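Local coordinates for protein SaTIE-TED (Staphylococcus aureus, PDB 6FX6) that is of unknown function but, as the thioester domain of a cell-wall-anchored surface protein, probably attaches covalently to a target through an internal thioester, at residues 77-82 against 103-108; 137-141 against 157-163; 171-175 against 187-193. All coordinates share one frame; numbering follows the deposited sequence.

Overall arrangement
Interaction 1 is the core contact of the three. It pairs helix 72-87 with helix 94-107. Aliphatic groups make nearly all of it, with no hydrogen bond across it. Interactions 2 and 3 are partly buried and lie farther from the centre of the chain, on the same side of it, with their centres about 23 Å apart. Interaction 2 joins two loops through polar groups gathered round one buried carboxylate. Interaction 3 relies on one backbone bond and small apolar contacts. These two share a sheet: strand 154-157, which ends in interaction 2, pairs with strand 183-188 of interaction 3. Both also touch strands 195-201 and 231-238. Interaction 1 stands apart.

Interaction 1: residues 77-82 against 103-108; sequences KLTMIS and LIWELL
L78 and I81 of helix 72-87 pack against L103, I104 and L107 of helix 94-107. The two form an antiparallel helix pair inside the thioester domain. The axes of these segments approach to 10.0 Å, with 166° between their directions. The contact is wholly apolar. I81 is central, and its two branches part company. CG2 stands anti to the backbone N and lies against I104 CG1 at 3.7 Å, while it also touches L103 CD2 at 4.0 Å. CG1 lies anti to the carbonyl carbon (chi1 -65°) and sends CD1 the other way, toward L107. The I81 and I104 side chains slide past each other in opposite directions, whereas I81 crosses L103 at about a right angle.

L78 leaves its helix beside the contact, but its CD2 swings in. That methyl meets I104 CG2 at 3.7 Å, and the two side chains cross at about a right angle. It also brushes L108 CG at 4.4 Å. K77 keeps an extended chain, with CG anti to the backbone N (chi1 -158°). Its aliphatic part lies across L107, K77 CG to L107 CD1 at 3.8 Å, at the solvent-facing margin of the pair.

On helix 121-134, Y121, K125 and I128 touch L103, while F46 of strand 43-47 touches I104 and S82. Packing is tightest where I81 and L107 reach toward each other tip to tip: I81 CD1 lies 3.3 Å from L107 CD1, closer than usual for two methyls.

Interaction 2: residues 137-141 against 157-163; sequences QRASF and VDTNNTL
S140 and D158 join the loop between helix 121-134 and strand 145-149 to the loop after strand 154-157. The D158 carboxylate forms an Asx turn at the start of the type I beta turn from D158 to N161. D158 OD1 takes two backbone N-H groups. S140 N comes across the contact at 2.8 Å, and N160 N, two residues on, comes from its own turn at 3.0 Å. They reach OD1 from opposite faces of the carboxylate plane. OD2 accepts T162 N at 2.9 Å, above that plane. T162 OG1 also donates to OD2, on the syn side, 23° out of the plane. This buried carboxylate is thus surrounded by donors, which would probably stabilise its negative charge.

S140 also returns a bond. Its chi1 of 60° turns OG to T159 N, which donates to S140 OG at 3.0 Å. The guanidinium of R138 turns back to A135 O and Q137 O. A139 N donates to S231 OG of strand 231-238.

V157 O and D158 N lie at the edge of the F141 ring, and A139 CB lies over the rim of one face. N160 ND2 donates to R138 O at 2.8 Å, nearly along the C=O axis but bent at the hydrogen (130°).

Interaction 3: residues 171-175 against 187-193; sequences TPSGV and TADKNAP
D189 folds its side chain over G174, where the type II beta turn from P172 to V175 meets the end of strand 183-188. Its CB lies 4.1 Å from G174 O. A chi1 of 58° holds CG between the backbone N and the carbonyl carbon and brings it to 3.4 Å from the same G174 O. At the tip, OD1 comes within 3.2 Å of G174 CA, and through its anti lone pair accepts N191 N at 3.0 Å, making an Asx turn. OD2 is 3.4 Å from G174 O, but two acceptors do not bond.

The one hydrogen bond across the contact is from the backbone: D189 N donates to G174 O at 2.9 Å, nearly straight at 167°. Next to it, V175 and A188 form an antiparallel non-hydrogen-bonded pair. V175 CG2 rests on A192 CB at 3.8 Å. On strand 231-238, L235 touches V175 and V237 touches A192. P172 CG and P193 CD meet, the two rings crossing at about a right angle.

G174 has no side chain and a positive phi, as suits the third place of a type II turn. The carboxylate can therefore lie close to its CA. The hydrogen bond to G174 O comes from D189 N, helped by CA-H...O contacts such as A188 CA to G174 O, and the carboxylate mainly serves its own turn.

Interaction 1: residues 77-82 against 103-108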
ATOM      1  N   LYS A  77       4.529   0.277  -6.826  1.00 49.19           N
ATOM      2  CA  LYS A  77       3.345  -0.501  -7.209  1.00 49.12           C
ATOM      3  C   LYS A  77       3.170  -1.754  -6.338  1.00 41.62           C
ATOM      4  O   LYS A  77       2.059  -2.046  -5.895  1.00 38.26           O
ATOM      5  CB  LYS A  77       3.367  -0.864  -8.699  1.00 54.27           C
ATOM      6  CG  LYS A  77       1.989  -1.181  -9.265  1.00 59.95           C
ATOM      7  CD  LYS A  77       1.917  -0.957 -10.772  1.00 70.94           C
ATOM      8  CE  LYS A  77       0.479  -0.974 -11.273  1.00 75.20           C
ATOM      9  NZ  LYS A  77       0.368  -0.515 -12.686  1.00 81.31           N
ATOM     10  N   LEU A  78       4.264  -2.464  -6.070  1.00 39.09           N
ATOM     11  CA  LEU A  78       4.211  -3.654  -5.212  1.00 37.99           C
ATOM     12  C   LEU A  78       3.675  -3.343  -3.805  1.00 37.34           C
ATOM     13  O   LEU A  78       2.899  -4.129  -3.259  1.00 36.89           O
ATOM     14  CB  LEU A  78       5.583  -4.326  -5.113  1.00 39.52           C
ATOM     15  CG  LEU A  78       6.106  -4.969  -6.406  1.00 42.39           C
ATOM     16  CD1 LEU A  78       7.600  -5.217  -6.306  1.00 44.64           C
ATOM     17  CD2 LEU A  78       5.374  -6.262  -6.722  1.00 41.07           C
ATOM     18  N   THR A  79       4.069  -2.202  -3.240  1.00 36.74           N
ATOM     19  CA  THR A  79       3.585  -1.786  -1.921  1.00 37.28           C
ATOM     20  C   THR A  79       2.123  -1.321  -1.979  1.00 37.08           C
ATOM     21  O   THR A  79       1.361  -1.560  -1.037  1.00 36.36           O
ATOM     22  CB  THR A  79       4.470  -0.688  -1.279  1.00 37.66           C
ATOM     23  OG1 THR A  79       4.504   0.474  -2.108  1.00 35.82           O
ATOM     24  CG2 THR A  79       5.900  -1.192  -1.061  1.00 36.92           C
HETATM   25  N   MSE A  80       1.740  -0.680  -3.086  1.00 37.81           N
HETATM   26  CA  MSE A  80       0.346  -0.274  -3.329  1.00 39.73           C
HETATM   27  C   MSE A  80      -0.572  -1.461  -3.411  1.00 36.35           C
HETATM   28  O   MSE A  80      -1.666  -1.451  -2.844  1.00 36.80           O
HETATM   29  CB  MSE A  80       0.153   0.473  -4.657  1.00 46.66           C
HETATM   30  CG  MSE A  80       0.926   1.775  -4.826  1.00 55.39           C
HETATM   31 SE   MSE A  80       0.316   3.066  -3.490  1.00 62.47          SE
HETATM   32  CE  MSE A  80       1.682   2.754  -2.098  1.00 55.04           C
ATOM     33  N   ILE A  81      -0.145  -2.489  -4.134  1.00 35.15           N
ATOM     34  CA  ILE A  81      -0.938  -3.706  -4.278  1.00 34.41           C
ATOM     35  C   ILE A  81      -1.049  -4.433  -2.937  1.00 32.02           C
ATOM     36  O   ILE A  81      -2.131  -4.885  -2.572  1.00 31.55           O
ATOM     37  CB  ILE A  81      -0.371  -4.642  -5.370  1.00 35.43           C
ATOM     38  CG1 ILE A  81      -0.481  -3.969  -6.747  1.00 40.66           C
ATOM     39  CG2 ILE A  81      -1.130  -5.963  -5.390  1.00 35.86           C
ATOM     40  CD1 ILE A  81       0.444  -4.549  -7.794  1.00 42.73           C
ATOM     41  N   SER A  82       0.058  -4.540  -2.210  1.00 29.01           N
ATOM     42  CA  SER A  82       0.033  -5.143  -0.887  1.00 28.85           C
ATOM     43  C   SER A  82      -0.907  -4.364   0.034  1.00 29.69           C
ATOM     44  O   SER A  82      -1.796  -4.948   0.653  1.00 26.84           O
ATOM     45  CB  SER A  82       1.438  -5.203  -0.294  1.00 31.62           C
ATOM     46  OG  SER A  82       1.420  -5.737   1.022  1.00 31.13           O
ATOM     47  N   LEU A 103      -1.760 -10.929  -8.096  1.00 34.08           N
ATOM     48  CA  LEU A 103      -1.556  -9.655  -8.794  1.00 36.76           C
ATOM     49  C   LEU A 103      -0.113  -9.158  -8.676  1.00 35.80           C
ATOM     50  O   LEU A 103       0.449  -8.654  -9.651  1.00 36.85           O
ATOM     51  CB  LEU A 103      -2.527  -8.584  -8.275  1.00 38.10           C
ATOM     52  CG  LEU A 103      -2.512  -7.226  -9.001  1.00 39.46           C
ATOM     53  CD1 LEU A 103      -2.612  -7.388 -10.511  1.00 42.60           C
ATOM     54  CD2 LEU A 103      -3.640  -6.346  -8.481  1.00 40.39           C
ATOM     55  N   ILE A 104       0.464  -9.290  -7.479  1.00 32.81           N
ATOM     56  CA  ILE A 104       1.892  -9.044  -7.255  1.00 33.17           C
ATOM     57  C   ILE A 104       2.719  -9.892  -8.212  1.00 33.89           C
ATOM     58  O   ILE A 104       3.637  -9.388  -8.855  1.00 38.40           O
ATOM     59  CB  ILE A 104       2.295  -9.320  -5.779  1.00 31.74           C
ATOM     60  CG1 ILE A 104       1.799  -8.178  -4.887  1.00 31.24           C
ATOM     61  CG2 ILE A 104       3.808  -9.484  -5.620  1.00 32.00           C
ATOM     62  CD1 ILE A 104       1.755  -8.514  -3.409  1.00 29.88           C
ATOM     63  N   TRP A 105       2.379 -11.174  -8.311  1.00 35.14           N
ATOM     64  CA  TRP A 105       3.089 -12.088  -9.205  1.00 38.48           C
ATOM     65  C   TRP A 105       2.927 -11.775 -10.694  1.00 40.33           C
ATOM     66  O   TRP A 105       3.833 -12.078 -11.463  1.00 41.79           O
ATOM     67  CB  TRP A 105       2.684 -13.544  -8.949  1.00 37.79           C
ATOM     68  CG  TRP A 105       3.318 -14.199  -7.764  1.00 35.53           C
ATOM     69  CD1 TRP A 105       4.315 -13.708  -6.963  1.00 36.99           C
ATOM     70  CD2 TRP A 105       3.028 -15.506  -7.279  1.00 34.25           C
ATOM     71  NE1 TRP A 105       4.638 -14.623  -5.994  1.00 32.93           N
ATOM     72  CE2 TRP A 105       3.866 -15.739  -6.167  1.00 33.63           C
ATOM     73  CE3 TRP A 105       2.135 -16.509  -7.676  1.00 33.67           C
ATOM     74  CZ2 TRP A 105       3.832 -16.930  -5.438  1.00 35.52           C
ATOM     75  CZ3 TRP A 105       2.097 -17.692  -6.950  1.00 36.55           C
ATOM     76  CH2 TRP A 105       2.941 -17.891  -5.839  1.00 35.39           C
ATOM     77  N   GLU A 106       1.800 -11.189 -11.104  1.00 42.83           N
ATOM     78  CA  GLU A 106       1.644 -10.722 -12.495  1.00 48.88           C
ATOM     79  C   GLU A 106       2.697  -9.690 -12.882  1.00 51.86           C
ATOM     80  O   GLU A 106       3.177  -9.699 -14.011  1.00 55.96           O
ATOM     81  CB  GLU A 106       0.250 -10.139 -12.759  1.00 51.62           C
ATOM     82  CG  GLU A 106      -0.852 -11.185 -12.849  1.00 54.45           C
ATOM     83  CD  GLU A 106      -1.989 -10.815 -13.792  1.00 60.07           C
ATOM     84  OE1 GLU A 106      -1.709 -10.322 -14.906  1.00 66.83           O
ATOM     85  OE2 GLU A 106      -3.168 -11.045 -13.428  1.00 57.77           O
ATOM     86  N   LEU A 107       3.053  -8.811 -11.944  1.00 51.86           N
ATOM     87  CA  LEU A 107       4.098  -7.808 -12.176  1.00 56.40           C
ATOM     88  C   LEU A 107       5.515  -8.376 -12.198  1.00 53.87           C
ATOM     89  O   LEU A 107       6.420  -7.738 -12.725  1.00 58.48           O
ATOM     90  CB  LEU A 107       4.022  -6.694 -11.125  1.00 57.11           C
ATOM     91  CG  LEU A 107       2.814  -5.762 -11.195  1.00 59.81           C
ATOM     92  CD1 LEU A 107       2.894  -4.783 -10.036  1.00 59.23           C
ATOM     93  CD2 LEU A 107       2.745  -5.025 -12.533  1.00 64.62           C
ATOM     94  N   LEU A 108       5.704  -9.552 -11.607  1.00 53.06           N
ATOM     95  CA  LEU A 108       7.003 -10.222 -11.560  1.00 53.37           C
ATOM     96  C   LEU A 108       7.109 -11.419 -12.519  1.00 55.25           C
ATOM     97  O   LEU A 108       7.962 -12.293 -12.327  1.00 55.74           O
ATOM     98  CB  LEU A 108       7.284 -10.663 -10.119  1.00 49.83           C
ATOM     99  CG  LEU A 108       7.186  -9.557  -9.067  1.00 49.45           C
ATOM    100  CD1 LEU A 108       7.337 -10.136  -7.669  1.00 47.48           C
ATOM    101  CD2 LEU A 108       8.231  -8.481  -9.322  1.00 52.86           C
TER

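Interaction 2: residues 137-141 against 157-163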
ATOM      1  N   GLN A 137      -4.402  10.321  -7.549  1.00 38.10           N
ATOM      2  CA  GLN A 137      -5.123  11.590  -7.656  1.00 41.08           C
ATOM      3  C   GLN A 137      -4.854  12.470  -6.441  1.00 36.72           C
ATOM      4  O   GLN A 137      -4.724  11.973  -5.320  1.00 34.97           O
ATOM      5  CB  GLN A 137      -6.631  11.368  -7.819  1.00 44.95           C
ATOM      6  CG  GLN A 137      -7.036  10.491  -9.003  1.00 56.25           C
ATOM      7  CD  GLN A 137      -6.455  10.961 -10.330  1.00 67.51           C
ATOM      8  OE1 GLN A 137      -6.377  12.161 -10.602  1.00 71.88           O
ATOM      9  NE2 GLN A 137      -6.040  10.011 -11.162  1.00 74.69           N
ATOM     10  N   ARG A 138      -4.766  13.775  -6.686  1.00 35.31           N
ATOM     11  CA  ARG A 138      -4.465  14.768  -5.660  1.00 33.15           C
ATOM     12  C   ARG A 138      -5.540  15.844  -5.654  1.00 31.92           C
ATOM     13  O   ARG A 138      -6.202  16.085  -6.668  1.00 30.41           O
ATOM     14  CB  ARG A 138      -3.090  15.395  -5.921  1.00 33.85           C
ATOM     15  CG  ARG A 138      -1.927  14.410  -5.847  1.00 35.11           C
ATOM     16  CD  ARG A 138      -1.662  13.967  -4.415  1.00 34.99           C
ATOM     17  NE  ARG A 138      -0.560  13.006  -4.312  1.00 37.76           N
ATOM     18  CZ  ARG A 138      -0.653  11.683  -4.501  1.00 35.97           C
ATOM     19  NH1 ARG A 138       0.432  10.931  -4.368  1.00 39.48           N
ATOM     20  NH2 ARG A 138      -1.804  11.100  -4.826  1.00 34.02           N
ATOM     21  N   ALA A 139      -5.716  16.480  -4.496  1.00 30.90           N
ATOM     22  CA  ALA A 139      -6.656  17.593  -4.345  1.00 31.05           C
ATOM     23  C   ALA A 139      -6.361  18.737  -5.313  1.00 31.19           C
ATOM     24  O   ALA A 139      -5.230  18.894  -5.777  1.00 31.08           O
ATOM     25  CB  ALA A 139      -6.636  18.103  -2.918  1.00 30.88           C
ATOM     26  N   SER A 140      -7.381  19.533  -5.625  1.00 33.55           N
ATOM     27  CA  SER A 140      -7.229  20.662  -6.557  1.00 31.96           C
ATOM     28  C   SER A 140      -6.316  21.765  -6.003  1.00 30.31           C
ATOM     29  O   SER A 140      -5.718  22.519  -6.767  1.00 31.47           O
ATOM     30  CB  SER A 140      -8.592  21.250  -6.914  1.00 32.61           C
ATOM     31  OG  SER A 140      -9.258  21.729  -5.756  1.00 31.21           O
ATOM     32  N   PHE A 141      -6.214  21.850  -4.679  1.00 28.82           N
ATOM     33  CA  PHE A 141      -5.314  22.811  -4.021  1.00 28.63           C
ATOM     34  C   PHE A 141      -3.923  22.238  -3.683  1.00 28.67           C
ATOM     35  O   PHE A 141      -3.157  22.865  -2.956  1.00 32.62           O
ATOM     36  CB  PHE A 141      -5.990  23.441  -2.788  1.00 26.56           C
ATOM     37  CG  PHE A 141      -6.577  22.444  -1.813  1.00 26.80           C
ATOM     38  CD1 PHE A 141      -5.759  21.649  -1.015  1.00 25.52           C
ATOM     39  CD2 PHE A 141      -7.960  22.317  -1.679  1.00 27.36           C
ATOM     40  CE1 PHE A 141      -6.307  20.739  -0.120  1.00 24.87           C
ATOM     41  CE2 PHE A 141      -8.510  21.413  -0.782  1.00 25.92           C
ATOM     42  CZ  PHE A 141      -7.681  20.623  -0.000  1.00 25.04           C
ATOM     43  N   VAL A 157     -12.097  24.338  -0.922  1.00 31.68           N
ATOM     44  CA  VAL A 157     -12.849  23.308  -1.617  1.00 32.70           C
ATOM     45  C   VAL A 157     -11.911  22.524  -2.526  1.00 32.77           C
ATOM     46  O   VAL A 157     -11.155  23.108  -3.297  1.00 35.73           O
ATOM     47  CB  VAL A 157     -13.994  23.915  -2.463  1.00 36.71           C
ATOM     48  CG1 VAL A 157     -14.744  22.829  -3.231  1.00 37.43           C
ATOM     49  CG2 VAL A 157     -14.954  24.700  -1.574  1.00 38.27           C
ATOM     50  N   ASP A 158     -11.972  21.201  -2.427  1.00 33.77           N
ATOM     51  CA  ASP A 158     -11.287  20.310  -3.354  1.00 33.86           C
ATOM     52  C   ASP A 158     -12.219  19.994  -4.528  1.00 34.47           C
ATOM     53  O   ASP A 158     -13.075  19.122  -4.421  1.00 37.32           O
ATOM     54  CB  ASP A 158     -10.868  19.019  -2.638  1.00 31.68           C
ATOM     55  CG  ASP A 158     -10.244  17.990  -3.578  1.00 32.56           C
ATOM     56  OD1 ASP A 158      -9.798  18.366  -4.681  1.00 31.34           O
ATOM     57  OD2 ASP A 158     -10.207  16.798  -3.206  1.00 33.75           O
ATOM     58  N   THR A 159     -12.030  20.687  -5.647  1.00 35.75           N
ATOM     59  CA  THR A 159     -12.811  20.431  -6.866  1.00 39.84           C
ATOM     60  C   THR A 159     -12.461  19.107  -7.576  1.00 42.36           C
ATOM     61  O   THR A 159     -13.187  18.707  -8.484  1.00 48.81           O
ATOM     62  CB  THR A 159     -12.698  21.596  -7.878  1.00 42.27           C
ATOM     63  OG1 THR A 159     -11.321  21.888  -8.142  1.00 40.79           O
ATOM     64  CG2 THR A 159     -13.377  22.843  -7.337  1.00 42.73           C
ATOM     65  N   ASN A 160     -11.369  18.440  -7.181  1.00 42.18           N
ATOM     66  CA  ASN A 160     -11.040  17.089  -7.690  1.00 44.99           C
ATOM     67  C   ASN A 160     -11.793  15.933  -7.002  1.00 44.79           C
ATOM     68  O   ASN A 160     -11.650  14.786  -7.428  1.00 42.41           O
ATOM     69  CB  ASN A 160      -9.522  16.813  -7.611  1.00 47.50           C
ATOM     70  CG  ASN A 160      -8.763  17.274  -8.844  1.00 52.68           C
ATOM     71  OD1 ASN A 160      -9.199  18.163  -9.578  1.00 56.55           O
ATOM     72  ND2 ASN A 160      -7.602  16.667  -9.069  1.00 56.94           N
ATOM     73  N   ASN A 161     -12.552  16.217  -5.937  1.00 44.52           N
ATOM     74  CA  ASN A 161     -13.407  15.217  -5.279  1.00 43.36           C
ATOM     75  C   ASN A 161     -12.578  14.031  -4.726  1.00 42.83           C
ATOM     76  O   ASN A 161     -12.867  12.860  -5.008  1.00 46.16           O
ATOM     77  CB  ASN A 161     -14.529  14.767  -6.254  1.00 47.75           C
ATOM     78  CG  ASN A 161     -15.599  13.893  -5.597  1.00 49.77           C
ATOM     79  OD1 ASN A 161     -15.940  14.060  -4.423  1.00 50.06           O
ATOM     80  ND2 ASN A 161     -16.135  12.950  -6.367  1.00 47.70           N
ATOM     81  N   THR A 162     -11.544  14.349  -3.947  1.00 38.45           N
ATOM     82  CA  THR A 162     -10.640  13.332  -3.383  1.00 36.19           C
ATOM     83  C   THR A 162     -10.608  13.249  -1.855  1.00 32.66           C
ATOM     84  O   THR A 162      -9.969  12.346  -1.319  1.00 33.11           O
ATOM     85  CB  THR A 162      -9.177  13.555  -3.837  1.00 37.16           C
ATOM     86  OG1 THR A 162      -8.694  14.795  -3.308  1.00 36.27           O
ATOM     87  CG2 THR A 162      -9.061  13.556  -5.361  1.00 39.02           C
ATOM     88  N   LEU A 163     -11.284  14.151  -1.144  1.00 33.10           N
ATOM     89  CA  LEU A 163     -11.093  14.238   0.312  1.00 33.56           C
ATOM     90  C   LEU A 163     -11.679  13.072   1.113  1.00 35.56           C
ATOM     91  O   LEU A 163     -11.219  12.818   2.224  1.00 34.31           O
ATOM     92  CB  LEU A 163     -11.576  15.588   0.857  1.00 33.82           C
ATOM     93  CG  LEU A 163     -10.896  16.833   0.264  1.00 33.17           C
ATOM     94  CD1 LEU A 163     -11.225  18.068   1.090  1.00 32.02           C
ATOM     95  CD2 LEU A 163      -9.382  16.674   0.146  1.00 33.11           C
TER

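Interaction 3: residues 171-175 against 187-193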
ATOM      1  N   THR A 171      -0.694  18.530  10.867  1.00 32.19           N
ATOM      2  CA  THR A 171      -0.670  19.973  10.951  1.00 36.30           C
ATOM      3  C   THR A 171       0.400  20.370  11.952  1.00 37.00           C
ATOM      4  O   THR A 171       0.620  19.646  12.934  1.00 36.69           O
ATOM      5  CB  THR A 171      -2.025  20.529  11.440  1.00 39.00           C
ATOM      6  OG1 THR A 171      -2.358  19.958  12.714  1.00 41.51           O
ATOM      7  CG2 THR A 171      -3.126  20.205  10.450  1.00 38.48           C
ATOM      8  N   PRO A 172       1.064  21.520  11.725  1.00 34.02           N
ATOM      9  CA  PRO A 172       1.944  22.030  12.768  1.00 36.64           C
ATOM     10  C   PRO A 172       1.125  22.575  13.936  1.00 37.55           C
ATOM     11  O   PRO A 172      -0.085  22.776  13.806  1.00 37.48           O
ATOM     12  CB  PRO A 172       2.702  23.154  12.063  1.00 37.80           C
ATOM     13  CG  PRO A 172       1.743  23.642  11.033  1.00 35.22           C
ATOM     14  CD  PRO A 172       1.044  22.408  10.551  1.00 32.64           C
ATOM     15  N   SER A 173       1.788  22.809  15.062  1.00 37.98           N
ATOM     16  CA  SER A 173       1.148  23.398  16.234  1.00 40.30           C
ATOM     17  C   SER A 173       0.571  24.778  15.888  1.00 39.28           C
ATOM     18  O   SER A 173       1.160  25.524  15.099  1.00 39.37           O
ATOM     19  CB  SER A 173       2.157  23.517  17.377  1.00 43.12           C
ATOM     20  OG  SER A 173       1.523  23.957  18.558  1.00 49.59           O
ATOM     21  N   GLY A 174      -0.592  25.088  16.455  1.00 38.64           N
ATOM     22  CA  GLY A 174      -1.303  26.335  16.172  1.00 37.71           C
ATOM     23  C   GLY A 174      -2.155  26.333  14.911  1.00 35.56           C
ATOM     24  O   GLY A 174      -2.658  27.384  14.512  1.00 34.12           O
ATOM     25  N   VAL A 175      -2.325  25.165  14.289  1.00 35.14           N
ATOM     26  CA  VAL A 175      -3.192  25.004  13.115  1.00 35.95           C
ATOM     27  C   VAL A 175      -4.171  23.865  13.383  1.00 37.88           C
ATOM     28  O   VAL A 175      -3.754  22.760  13.750  1.00 40.29           O
ATOM     29  CB  VAL A 175      -2.387  24.698  11.828  1.00 33.05           C
ATOM     30  CG1 VAL A 175      -3.317  24.483  10.629  1.00 31.77           C
ATOM     31  CG2 VAL A 175      -1.409  25.827  11.528  1.00 35.35           C
ATOM     32  N   THR A 187      -8.344  26.680  10.681  1.00 41.77           N
ATOM     33  CA  THR A 187      -8.087  27.882  11.465  1.00 44.30           C
ATOM     34  C   THR A 187      -6.657  27.830  12.008  1.00 41.32           C
ATOM     35  O   THR A 187      -6.188  26.778  12.433  1.00 42.71           O
ATOM     36  CB  THR A 187      -9.143  28.099  12.578  1.00 52.58           C
ATOM     37  OG1 THR A 187      -8.864  29.319  13.281  1.00 64.50           O
ATOM     38  CG2 THR A 187      -9.183  26.942  13.570  1.00 59.14           C
ATOM     39  N   ALA A 188      -5.965  28.967  11.946  1.00 40.70           N
ATOM     40  CA  ALA A 188      -4.591  29.097  12.423  1.00 40.49           C
ATOM     41  C   ALA A 188      -4.502  30.237  13.419  1.00 41.50           C
ATOM     42  O   ALA A 188      -5.129  31.279  13.224  1.00 44.19           O
ATOM     43  CB  ALA A 188      -3.652  29.351  11.259  1.00 40.75           C
ATOM     44  N   ASP A 189      -3.714  30.038  14.476  1.00 42.33           N
ATOM     45  CA  ASP A 189      -3.535  31.046  15.536  1.00 45.74           C
ATOM     46  C   ASP A 189      -2.098  31.596  15.515  1.00 44.06           C
ATOM     47  O   ASP A 189      -1.310  31.232  14.642  1.00 40.13           O
ATOM     48  CB  ASP A 189      -3.960  30.485  16.913  1.00 49.49           C
ATOM     49  CG  ASP A 189      -3.206  29.227  17.314  1.00 54.96           C
ATOM     50  OD1 ASP A 189      -1.961  29.268  17.396  1.00 55.71           O
ATOM     51  OD2 ASP A 189      -3.865  28.194  17.568  1.00 65.29           O
ATOM     52  N   LYS A 190      -1.766  32.478  16.460  1.00 47.05           N
ATOM     53  CA  LYS A 190      -0.445  33.128  16.515  1.00 48.65           C
ATOM     54  C   LYS A 190       0.740  32.180  16.714  1.00 49.42           C
ATOM     55  O   LYS A 190       1.862  32.537  16.352  1.00 50.87           O
ATOM     56  CB  LYS A 190      -0.409  34.206  17.603  1.00 54.42           C
ATOM     57  CG  LYS A 190      -1.274  35.416  17.303  1.00 57.04           C
ATOM     58  CD  LYS A 190      -1.129  36.471  18.381  1.00 61.49           C
ATOM     59  CE  LYS A 190      -2.202  37.538  18.261  1.00 63.11           C
ATOM     60  NZ  LYS A 190      -2.102  38.505  19.387  1.00 68.60           N
ATOM     61  N   ASN A 191       0.503  30.998  17.290  1.00 47.31           N
ATOM     62  CA  ASN A 191       1.552  29.979  17.422  1.00 46.66           C
ATOM     63  C   ASN A 191       1.895  29.289  16.109  1.00 43.49           C
ATOM     64  O   ASN A 191       2.930  28.634  16.024  1.00 42.40           O
ATOM     65  CB  ASN A 191       1.169  28.910  18.452  1.00 49.44           C
ATOM     66  CG  ASN A 191       1.159  29.433  19.874  1.00 53.37           C
ATOM     67  OD1 ASN A 191       1.540  30.574  20.148  1.00 56.18           O
ATOM     68  ND2 ASN A 191       0.730  28.583  20.796  1.00 57.74           N
ATOM     69  N   ALA A 192       1.022  29.399  15.108  1.00 41.57           N
ATOM     70  CA  ALA A 192       1.296  28.845  13.787  1.00 39.16           C
ATOM     71  C   ALA A 192       2.532  29.496  13.186  1.00 40.41           C
ATOM     72  O   ALA A 192       2.697  30.714  13.290  1.00 44.29           O
ATOM     73  CB  ALA A 192       0.112  29.050  12.860  1.00 38.07           C
ATOM     74  N   PRO A 193       3.407  28.695  12.550  1.00 41.74           N
ATOM     75  CA  PRO A 193       4.533  29.302  11.845  1.00 43.71           C
ATOM     76  C   PRO A 193       4.034  30.094  10.628  1.00 44.24           C
ATOM     77  O   PRO A 193       2.880  29.928  10.213  1.00 42.63           O
ATOM     78  CB  PRO A 193       5.378  28.096  11.436  1.00 42.99           C
ATOM     79  CG  PRO A 193       4.398  26.987  11.298  1.00 40.71           C
ATOM     80  CD  PRO A 193       3.322  27.242  12.308  1.00 39.93           C
TER